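Local structure of proteophosphoglycan (Silicibacter pomeroyi DSS-3, 2RE3) at residues 33-39 and 81-87; 93-99 and 151-156; 124-130 and 178-183. The protein is of unknown function but, as a DUF1285 family member with a fold of repeated structural motifs, may take part in signal transduction. All coordinates share one frame. Residue numbers count along the deposited sequence, not the author numbering.

Interaction 1: residues 33-39 and 81-87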
loop_
_atom_site.group_PDB
_atom_site.type_symbol
_atom_site.label_atom_id
_atom_site.label_comp_id
_atom_site.label_asym_id
_atom_site.label_seq_id
_atom_site.Cartn_x
_atom_site.Cartn_y
_atom_site.Cartn_z
ATOM N N TRP A 33 -4.521 19.830 -2.515
ATOM C CA TRP A 33 -4.808 20.152 -3.902
ATOM C C TRP A 33 -6.136 19.593 -4.385
ATOM O O TRP A 33 -6.462 18.435 -4.132
ATOM C CB TRP A 33 -3.676 19.640 -4.789
ATOM C CG TRP A 33 -2.330 20.115 -4.364
ATOM C CD1 TRP A 33 -2.036 21.304 -3.752
ATOM C CD2 TRP A 33 -1.085 19.413 -4.495
ATOM N NE1 TRP A 33 -0.686 21.387 -3.499
ATOM C CE2 TRP A 33 -0.078 20.241 -3.947
ATOM C CE3 TRP A 33 -0.723 18.180 -5.030
ATOM C CZ2 TRP A 33 1.269 19.860 -3.909
ATOM C CZ3 TRP A 33 0.603 17.817 -5.015
ATOM C CH2 TRP A 33 1.589 18.655 -4.460
ATOM N N ASN A 34 -6.900 20.426 -5.085
ATOM C CA ASN A 34 -8.171 19.998 -5.684
ATOM C C ASN A 34 -8.332 20.564 -7.071
ATOM O O ASN A 34 -9.243 21.353 -7.343
ATOM C CB ASN A 34 -9.330 20.371 -4.777
ATOM C CG ASN A 34 -9.313 19.576 -3.514
ATOM O OD1 ASN A 34 -9.027 20.101 -2.440
ATOM N ND2 ASN A 34 -9.553 18.283 -3.640
ATOM N N PRO A 35 -7.431 20.152 -7.962
ATOM C CA PRO A 35 -7.470 20.583 -9.342
ATOM C C PRO A 35 -8.623 19.911 -10.070
ATOM O O PRO A 35 -9.166 18.929 -9.586
ATOM C CB PRO A 35 -6.145 20.092 -9.890
ATOM C CG PRO A 35 -5.889 18.837 -9.085
ATOM C CD PRO A 35 -6.304 19.235 -7.714
ATOM N N PRO A 36 -8.993 20.429 -11.235
ATOM C CA PRO A 36 -10.129 19.789 -11.895
ATOM C C PRO A 36 -9.660 18.480 -12.507
ATOM O O PRO A 36 -8.491 18.338 -12.829
ATOM C CB PRO A 36 -10.558 20.815 -12.947
ATOM C CG PRO A 36 -9.327 21.630 -13.215
ATOM C CD PRO A 36 -8.410 21.528 -12.035
ATOM N N PHE A 37 -10.572 17.528 -12.601
ATOM C CA PHE A 37 -10.309 16.186 -13.111
ATOM C C PHE A 37 -10.027 16.220 -14.604
ATOM O O PHE A 37 -10.887 16.611 -15.367
ATOM C CB PHE A 37 -11.570 15.372 -12.840
ATOM C CG PHE A 37 -11.546 13.973 -13.374
ATOM C CD1 PHE A 37 -10.587 13.050 -12.938
ATOM C CD2 PHE A 37 -12.524 13.545 -14.254
ATOM C CE1 PHE A 37 -10.592 11.753 -13.410
ATOM C CE2 PHE A 37 -12.536 12.244 -14.720
ATOM C CZ PHE A 37 -11.578 11.348 -14.308
ATOM N N ASN A 38 -8.846 15.815 -15.044
ATOM C CA ASN A 38 -8.581 15.754 -16.493
ATOM C C ASN A 38 -8.744 14.403 -17.180
ATOM O O ASN A 38 -8.244 14.218 -18.278
ATOM C CB ASN A 38 -7.173 16.252 -16.797
ATOM C CG ASN A 38 -6.925 17.619 -16.245
ATOM O OD1 ASN A 38 -6.789 17.794 -15.027
ATOM N ND2 ASN A 38 -6.871 18.611 -17.129
ATOM N N GLY A 39 -9.426 13.456 -16.563
ATOM C CA GLY A 39 -9.673 12.170 -17.214
ATOM C C GLY A 39 -8.878 11.033 -16.601
ATOM O O GLY A 39 -8.003 11.232 -15.739
ATOM N N VAL A 81 -2.239 13.356 -8.570
ATOM C CA VAL A 81 -2.678 14.723 -8.369
ATOM C C VAL A 81 -1.486 15.638 -8.163
ATOM O O VAL A 81 -0.632 15.376 -7.338
ATOM C CB VAL A 81 -3.596 14.789 -7.149
ATOM C CG1 VAL A 81 -4.110 16.217 -6.900
ATOM C CG2 VAL A 81 -4.753 13.803 -7.347
ATOM N N THR A 82 -1.446 16.707 -8.941
ATOM C CA THR A 82 -0.533 17.812 -8.743
ATOM C C THR A 82 -1.420 19.032 -8.424
ATOM O O THR A 82 -2.639 18.939 -8.484
ATOM C CB THR A 82 0.264 18.095 -10.039
ATOM O OG1 THR A 82 -0.662 18.453 -11.073
ATOM C CG2 THR A 82 1.086 16.894 -10.476
ATOM N N PRO A 83 -0.813 20.182 -8.125
ATOM C CA PRO A 83 -1.620 21.398 -7.918
ATOM C C PRO A 83 -2.466 21.824 -9.123
ATOM O O PRO A 83 -3.446 22.549 -8.941
ATOM C CB PRO A 83 -0.572 22.490 -7.637
ATOM C CG PRO A 83 0.652 21.763 -7.206
ATOM C CD PRO A 83 0.629 20.435 -7.951
ATOM N N VAL A 84 -2.111 21.400 -10.330
ATOM C CA VAL A 84 -2.838 21.858 -11.508
ATOM C C VAL A 84 -3.675 20.785 -12.197
ATOM O O VAL A 84 -4.661 21.116 -12.885
ATOM C CB VAL A 84 -1.904 22.602 -12.522
ATOM C CG1 VAL A 84 -1.454 23.910 -11.895
ATOM C CG2 VAL A 84 -0.696 21.743 -12.948
ATOM N N GLU A 85 -3.341 19.522 -11.966
ATOM C CA GLU A 85 -3.949 18.422 -12.698
ATOM C C GLU A 85 -4.257 17.229 -11.800
ATOM O O GLU A 85 -3.513 16.952 -10.880
ATOM C CB GLU A 85 -2.986 17.983 -13.797
ATOM C CG GLU A 85 -3.549 16.904 -14.691
ATOM C CD GLU A 85 -2.822 16.772 -16.035
ATOM O OE1 GLU A 85 -1.564 16.727 -16.058
ATOM O OE2 GLU A 85 -3.527 16.686 -17.070
ATOM N N LYS A 86 -5.351 16.528 -12.097
ATOM C CA LYS A 86 -5.718 15.265 -11.460
ATOM C C LYS A 86 -6.153 14.231 -12.512
ATOM O O LYS A 86 -7.108 14.484 -13.260
ATOM C CB LYS A 86 -6.878 15.485 -10.492
ATOM C CG LYS A 86 -7.739 14.260 -10.224
ATOM C CD LYS A 86 -8.531 14.319 -8.898
ATOM C CE LYS A 86 -9.923 14.944 -9.054
ATOM N NZ LYS A 86 -10.798 14.681 -7.846
ATOM N N VAL A 87 -5.498 13.063 -12.538
ATOM C CA VAL A 87 -5.890 12.000 -13.426
ATOM C C VAL A 87 -6.199 10.717 -12.684
ATOM O O VAL A 87 -5.556 10.369 -11.685
ATOM C CB VAL A 87 -4.818 11.732 -14.480
ATOM C CG1 VAL A 87 -4.717 12.911 -15.427
ATOM C CG2 VAL A 87 -3.472 11.419 -13.838
HETATM O O HOH W 1 -9.708 17.493 -7.331
#

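Interaction 2: residues 93-99 and 151-156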
loop_
_atom_site.group_PDB
_atom_site.type_symbol
_atom_site.label_atom_id
_atom_site.label_comp_id
_atom_site.label_asym_id
_atom_site.label_seq_id
_atom_site.Cartn_x
_atom_site.Cartn_y
_atom_site.Cartn_z
ATOM N N ASP A 93 -5.679 -3.945 -6.693
ATOM C CA ASP A 93 -5.849 -4.264 -5.290
ATOM C C ASP A 93 -5.381 -3.083 -4.411
ATOM O O ASP A 93 -6.155 -2.171 -4.171
ATOM C CB ASP A 93 -5.109 -5.569 -4.981
ATOM C CG ASP A 93 -5.504 -6.168 -3.654
ATOM O OD1 ASP A 93 -6.312 -5.567 -2.939
ATOM O OD2 ASP A 93 -5.016 -7.263 -3.330
ATOM N N ALA A 94 -4.134 -3.077 -3.945
ATOM C CA ALA A 94 -3.644 -1.965 -3.152
ATOM C C ALA A 94 -2.662 -1.202 -4.018
ATOM O O ALA A 94 -2.081 -1.770 -4.941
ATOM C CB ALA A 94 -2.995 -2.452 -1.880
ATOM N N PRO A 95 -2.508 0.107 -3.765
ATOM C CA PRO A 95 -1.517 0.887 -4.501
ATOM C C PRO A 95 -0.069 0.476 -4.216
ATOM O O PRO A 95 0.843 0.808 -5.002
ATOM C CB PRO A 95 -1.779 2.318 -4.032
ATOM C CG PRO A 95 -2.539 2.192 -2.724
ATOM C CD PRO A 95 -3.296 0.940 -2.829
ATOM N N PHE A 96 0.145 -0.232 -3.105
ATOM C CA PHE A 96 1.509 -0.651 -2.734
ATOM C C PHE A 96 1.598 -2.106 -2.319
ATOM O O PHE A 96 0.605 -2.719 -1.940
ATOM C CB PHE A 96 2.028 0.198 -1.594
ATOM C CG PHE A 96 2.044 1.677 -1.878
ATOM C CD1 PHE A 96 2.889 2.202 -2.833
ATOM C CD2 PHE A 96 1.267 2.539 -1.130
ATOM C CE1 PHE A 96 2.932 3.551 -3.060
ATOM C CE2 PHE A 96 1.303 3.905 -1.351
ATOM C CZ PHE A 96 2.143 4.411 -2.328
ATOM N N VAL A 97 2.793 -2.653 -2.421
ATOM C CA VAL A 97 3.101 -3.930 -1.855
ATOM C C VAL A 97 4.159 -3.717 -0.775
ATOM O O VAL A 97 5.163 -3.076 -1.032
ATOM C CB VAL A 97 3.646 -4.909 -2.909
ATOM C CG1 VAL A 97 4.311 -6.096 -2.227
ATOM C CG2 VAL A 97 2.513 -5.373 -3.861
ATOM N N ALA A 98 3.915 -4.255 0.420
ATOM C CA ALA A 98 4.906 -4.305 1.501
ATOM C C ALA A 98 5.868 -5.453 1.223
ATOM O O ALA A 98 5.447 -6.615 1.194
ATOM C CB ALA A 98 4.219 -4.517 2.879
ATOM N N VAL A 99 7.145 -5.139 1.031
ATOM C CA VAL A 99 8.139 -6.158 0.689
ATOM C C VAL A 99 9.100 -6.511 1.805
ATOM O O VAL A 99 9.887 -7.437 1.672
ATOM C CB VAL A 99 8.982 -5.730 -0.507
ATOM C CG1 VAL A 99 8.070 -5.602 -1.760
ATOM C CG2 VAL A 99 9.760 -4.436 -0.177
ATOM N N LEU A 151 -3.784 5.120 1.620
ATOM C CA LEU A 151 -3.109 4.290 0.669
ATOM C C LEU A 151 -2.525 3.119 1.464
ATOM O O LEU A 151 -1.746 3.326 2.395
ATOM C CB LEU A 151 -2.003 5.054 -0.021
ATOM C CG LEU A 151 -2.370 6.367 -0.704
ATOM C CD1 LEU A 151 -1.069 7.018 -1.138
ATOM C CD2 LEU A 151 -3.337 6.163 -1.888
ATOM N N GLU A 152 -2.906 1.901 1.088
ATOM C CA GLU A 152 -2.492 0.732 1.783
ATOM C C GLU A 152 -1.493 -0.076 0.979
ATOM O O GLU A 152 -1.468 0.012 -0.234
ATOM C CB GLU A 152 -3.690 -0.141 2.073
ATOM C CG GLU A 152 -4.580 0.390 3.146
ATOM C CD GLU A 152 -5.713 -0.567 3.435
ATOM O OE1 GLU A 152 -6.438 -0.921 2.483
ATOM O OE2 GLU A 152 -5.852 -0.973 4.606
ATOM N N ALA A 153 -0.692 -0.866 1.700
ATOM C CA ALA A 153 0.202 -1.842 1.124
ATOM C C ALA A 153 -0.325 -3.288 1.375
ATOM O O ALA A 153 -0.632 -3.683 2.515
ATOM C CB ALA A 153 1.585 -1.671 1.725
ATOM N N LEU A 154 -0.414 -4.074 0.312
ATOM C CA LEU A 154 -0.657 -5.504 0.442
ATOM C C LEU A 154 0.636 -6.145 0.925
ATOM O O LEU A 154 1.692 -5.933 0.324
ATOM C CB LEU A 154 -1.052 -6.120 -0.893
ATOM C CG LEU A 154 -1.389 -7.601 -0.878
ATOM C CD1 LEU A 154 -2.670 -7.844 -0.088
ATOM C CD2 LEU A 154 -1.534 -8.106 -2.314
ATOM N N ILE A 155 0.544 -6.926 2.003
ATOM C CA ILE A 155 1.723 -7.573 2.584
ATOM C C ILE A 155 2.056 -8.812 1.741
ATOM O O ILE A 155 1.207 -9.674 1.582
ATOM C CB ILE A 155 1.466 -7.927 4.081
ATOM C CG1 ILE A 155 1.287 -6.650 4.899
ATOM C CG2 ILE A 155 2.610 -8.696 4.684
ATOM C CD1 ILE A 155 0.563 -6.881 6.185
ATOM N N ASP A 156 3.268 -8.874 1.182
ATOM C CA ASP A 156 3.668 -9.984 0.274
ATOM C C ASP A 156 3.958 -11.274 1.049
ATOM O O ASP A 156 4.061 -11.242 2.268
ATOM C CB ASP A 156 4.868 -9.590 -0.607
ATOM C CG ASP A 156 6.211 -9.572 0.159
ATOM O OD1 ASP A 156 6.220 -9.829 1.379
ATOM O OD2 ASP A 156 7.274 -9.308 -0.463
#

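Interaction 3: residues 124-130 and 178-183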
loop_
_atom_site.group_PDB
_atom_site.type_symbol
_atom_site.label_atom_id
_atom_site.label_comp_id
_atom_site.label_asym_id
_atom_site.label_seq_id
_atom_site.Cartn_x
_atom_site.Cartn_y
_atom_site.Cartn_z
ATOM N N ALA A 124 3.646 0.016 11.845
ATOM C CA ALA A 124 2.298 -0.502 12.137
ATOM C C ALA A 124 1.827 -0.105 13.540
ATOM O O ALA A 124 2.573 -0.145 14.514
ATOM C CB ALA A 124 2.210 -2.030 11.940
ATOM N N GLY A 125 0.578 0.289 13.632
ATOM C CA GLY A 125 0.013 0.752 14.898
ATOM C C GLY A 125 -1.335 1.372 14.619
ATOM O O GLY A 125 -1.854 1.279 13.515
ATOM N N GLU A 126 -1.900 2.040 15.599
ATOM C CA GLU A 126 -3.210 2.624 15.407
ATOM C C GLU A 126 -3.272 3.592 14.231
ATOM O O GLU A 126 -4.229 3.561 13.484
ATOM C CB GLU A 126 -3.676 3.297 16.673
ATOM C CG GLU A 126 -5.150 3.560 16.672
ATOM C CD GLU A 126 -5.563 4.179 17.972
ATOM O OE1 GLU A 126 -5.769 3.401 18.926
ATOM O OE2 GLU A 126 -5.623 5.436 18.035
ATOM N N GLY A 127 -2.252 4.427 14.064
ATOM C CA GLY A 127 -2.191 5.369 12.925
ATOM C C GLY A 127 -2.062 4.674 11.562
ATOM O O GLY A 127 -2.565 5.165 10.536
ATOM N N ASN A 128 -1.377 3.531 11.551
ATOM C CA ASN A 128 -1.223 2.740 10.362
ATOM C C ASN A 128 -1.640 1.282 10.667
ATOM O O ASN A 128 -0.781 0.404 10.897
ATOM C CB ASN A 128 0.219 2.793 9.923
ATOM C CG ASN A 128 0.672 4.176 9.539
ATOM O OD1 ASN A 128 0.072 4.852 8.698
ATOM N ND2 ASN A 128 1.754 4.597 10.130
ATOM N N PRO A 129 -2.957 1.012 10.706
ATOM C CA PRO A 129 -3.357 -0.317 11.168
ATOM C C PRO A 129 -3.119 -1.388 10.135
ATOM O O PRO A 129 -3.020 -1.081 8.946
ATOM C CB PRO A 129 -4.846 -0.164 11.455
ATOM C CG PRO A 129 -5.296 0.909 10.561
ATOM C CD PRO A 129 -4.119 1.849 10.389
ATOM N N ILE A 130 -2.975 -2.616 10.628
ATOM C CA ILE A 130 -2.956 -3.831 9.818
ATOM C C ILE A 130 -4.391 -4.319 9.720
ATOM O O ILE A 130 -5.083 -4.362 10.710
ATOM C CB ILE A 130 -2.085 -4.921 10.463
ATOM C CG1 ILE A 130 -0.643 -4.414 10.546
ATOM C CG2 ILE A 130 -2.153 -6.199 9.654
ATOM C CD1 ILE A 130 0.268 -5.191 11.469
ATOM N N SER A 178 1.435 -4.538 17.363
ATOM C CA SER A 178 2.428 -3.528 16.981
ATOM C C SER A 178 2.136 -2.223 17.678
ATOM O O SER A 178 0.987 -1.821 17.755
ATOM C CB SER A 178 2.446 -3.313 15.474
ATOM O OG SER A 178 3.501 -2.435 15.111
ATOM N N SER A 179 3.169 -1.563 18.184
ATOM C CA SER A 179 3.026 -0.216 18.790
ATOM C C SER A 179 1.966 -0.167 19.875
ATOM O O SER A 179 1.273 0.832 19.986
ATOM C CB SER A 179 2.669 0.867 17.749
ATOM O OG SER A 179 3.619 0.945 16.712
ATOM N N GLY A 180 1.802 -1.241 20.643
ATOM C CA GLY A 180 0.786 -1.268 21.702
ATOM C C GLY A 180 -0.648 -1.573 21.309
ATOM O O GLY A 180 -1.526 -1.539 22.167
ATOM N N SER A 181 -0.904 -1.871 20.032
ATOM C CA SER A 181 -2.250 -2.182 19.552
ATOM C C SER A 181 -2.276 -3.581 18.941
ATOM O O SER A 181 -1.264 -4.078 18.453
ATOM C CB SER A 181 -2.688 -1.154 18.503
ATOM O OG SER A 181 -2.957 0.107 19.076
ATOM N N PHE A 182 -3.430 -4.224 18.984
ATOM C CA PHE A 182 -3.549 -5.594 18.525
ATOM C C PHE A 182 -4.428 -5.714 17.288
ATOM O O PHE A 182 -5.585 -5.301 17.292
ATOM C CB PHE A 182 -4.130 -6.480 19.624
ATOM C CG PHE A 182 -4.235 -7.912 19.221
ATOM C CD1 PHE A 182 -3.096 -8.696 19.132
ATOM C CD2 PHE A 182 -5.455 -8.452 18.851
ATOM C CE1 PHE A 182 -3.174 -9.973 18.713
ATOM C CE2 PHE A 182 -5.545 -9.772 18.451
ATOM C CZ PHE A 182 -4.411 -10.531 18.379
ATOM N N PHE A 183 -3.892 -6.337 16.247
ATOM C CA PHE A 183 -4.586 -6.447 14.979
ATOM C C PHE A 183 -4.950 -7.885 14.648
ATOM O O PHE A 183 -4.092 -8.704 14.303
ATOM C CB PHE A 183 -3.734 -5.818 13.912
ATOM C CG PHE A 183 -3.381 -4.410 14.226
ATOM C CD1 PHE A 183 -4.281 -3.392 13.965
ATOM C CD2 PHE A 183 -2.181 -4.104 14.867
ATOM C CE1 PHE A 183 -3.977 -2.082 14.322
ATOM C CE2 PHE A 183 -1.866 -2.780 15.201
ATOM C CZ PHE A 183 -2.744 -1.777 14.916
HETATM O O HOH W 2 -0.789 1.477 18.470
#

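Interaction 1: residues 33-39 and 81-87
Apolar packing dominates this surface contact, in which the chain entering strand 37-45 runs beside the turn leading into strand 86-91. Pro83 lies flat over the indole of Trp33, its CD 3.8 Å from the centroid of the six-membered ring in a CH-pi contact. Pro35 fills the hollow of the turn, with its CD 3.8 Å from Val81 CG1 and its CG 3.3 Å from Thr82 O. The turn itself is held by Thr82 N bonding to Glu85 O (2.8 Å) and by an ST motif, Glu85 N to Thr82 OG1 (3.0 Å). One direct hydrogen bond joins the segments, Asn38 N to Lys86 O at 2.8 Å, where they come alongside each other. A water donates to Pro35 O (2.7 Å) and accepts a weak bond from Lys86 NZ, whose salt-bridge partner is Glu74. The contact thus opens the parallel pairing of strands 37-45 and 86-91 within the mixed six-stranded sheet; on the far side of 86-91, Val87 bonds to Leu80 of antiparallel strand 77-81.

Interaction 2: residues 93-99 and 151-156
Parallel pairing of strands 96-104 and 151-155 forms the middle of the mixed six-stranded sheet of the C-terminal family region, close to the centre of the chain. The approach begins at Asp93, which is bound to Arg47 and Tyr144 and brings OD2 to 3.7 Å from Leu154 CD2. Ala94 then turns its methyl group toward the other strand, with CB 3.3 Å from Glu152 O and 4.3 Å from Leu154 CB. Pro95 packs its CG against Leu151 CB (4.0 Å). At Phe96 the strand proper starts: its N makes a weak bond to Glu152 O (3.3 Å), while its O accepts a 2.8 Å bond from Leu154 N. The Phe96 ring reaches Leu151, CE2 to CB 3.7 Å, and Leu71 of strand 71-74 in the other six-stranded sheet touches both side chains. Val97 lies on the same face as Leu154, whereas Phe96, Ala98, Ala153 and Ile155 share the opposite one, where Phe114 covers Ala98 and Ile155. The small side chain of Ala98 lies close to its neighbours, CB to Ala153 CB 4.0 Å, and its N bonds to Leu154 O (2.8 Å). Val99 brings CA to 3.5 Å from OD2 of Asp156, the N-cap residue of helix 157-164, whose OD1 is hydrogen-bonded to Ser159 OG. The pairing closes where Asp156 N donates to Ala98 O at 3.1 Å.

Interaction 3: residues 124-130 and 178-183
A beta hairpin with a type I' turn, Ser178 to Ser181, packs against the loop between strands 121-123 and 130-131, bringing the three-stranded antiparallel sheet against the connection between the two outermost strands of the second six-stranded sheet. Ser178, at the end of strand 173-178, donates from OG to Ala124 O at 2.5 Å; the same OG is also bonded to the backbone N of Leu112. Ser179 sits at the first corner of the turn, with positive phi, and its OG gives Ala124 O a second bond of 2.7 Å, so one carbonyl receives two hydroxyls. Close to it lies Gly125, whose CA is 3.9 Å from Ser179 CB; a beta carbon on that glycine would collide with the serine. Gly180 completes the corner at backbone angles suited to glycine. Ser181 pairs with Ser178 in both directions, N to O 3.0 Å and O to N 2.9 Å, and its OG lies 2.6 Å from a water that accepts from Glu126 N (3.1 Å) and donates to Ser179 O (2.6 Å). Phe183 then buries its ring in the bend of the loop: the edge meets Gly125 and Glu126, Ile130 N lies over one face, and Ile130 CB is 3.9 Å from Phe183 CB. Against the same ring, Pro129 brings its CB to 3.6 Å from Phe183 CE1.

Overall arrangement
Interactions 1 and 2 occupy equivalent places in two mixed sheets of the same strand order, 3-2-1-6-5-4: each joins the first and last strands of its sheet in parallel, consistent with the repeated motifs of this fold. Their centres are 24 Å apart, and strand 86-91 leads directly to strand 96-104, carrying the chain from the N-terminal to the C-terminal family region. Interaction 1 is complete before interaction 2 opens. Interactions 2 and 3 instead alternate along the chain, with centres 16 Å apart. Interaction 3 adds the three-stranded sheet to the second repeat, 32 Å from interaction 1 between centres, giving an elongated molecule with interaction 2 near its middle.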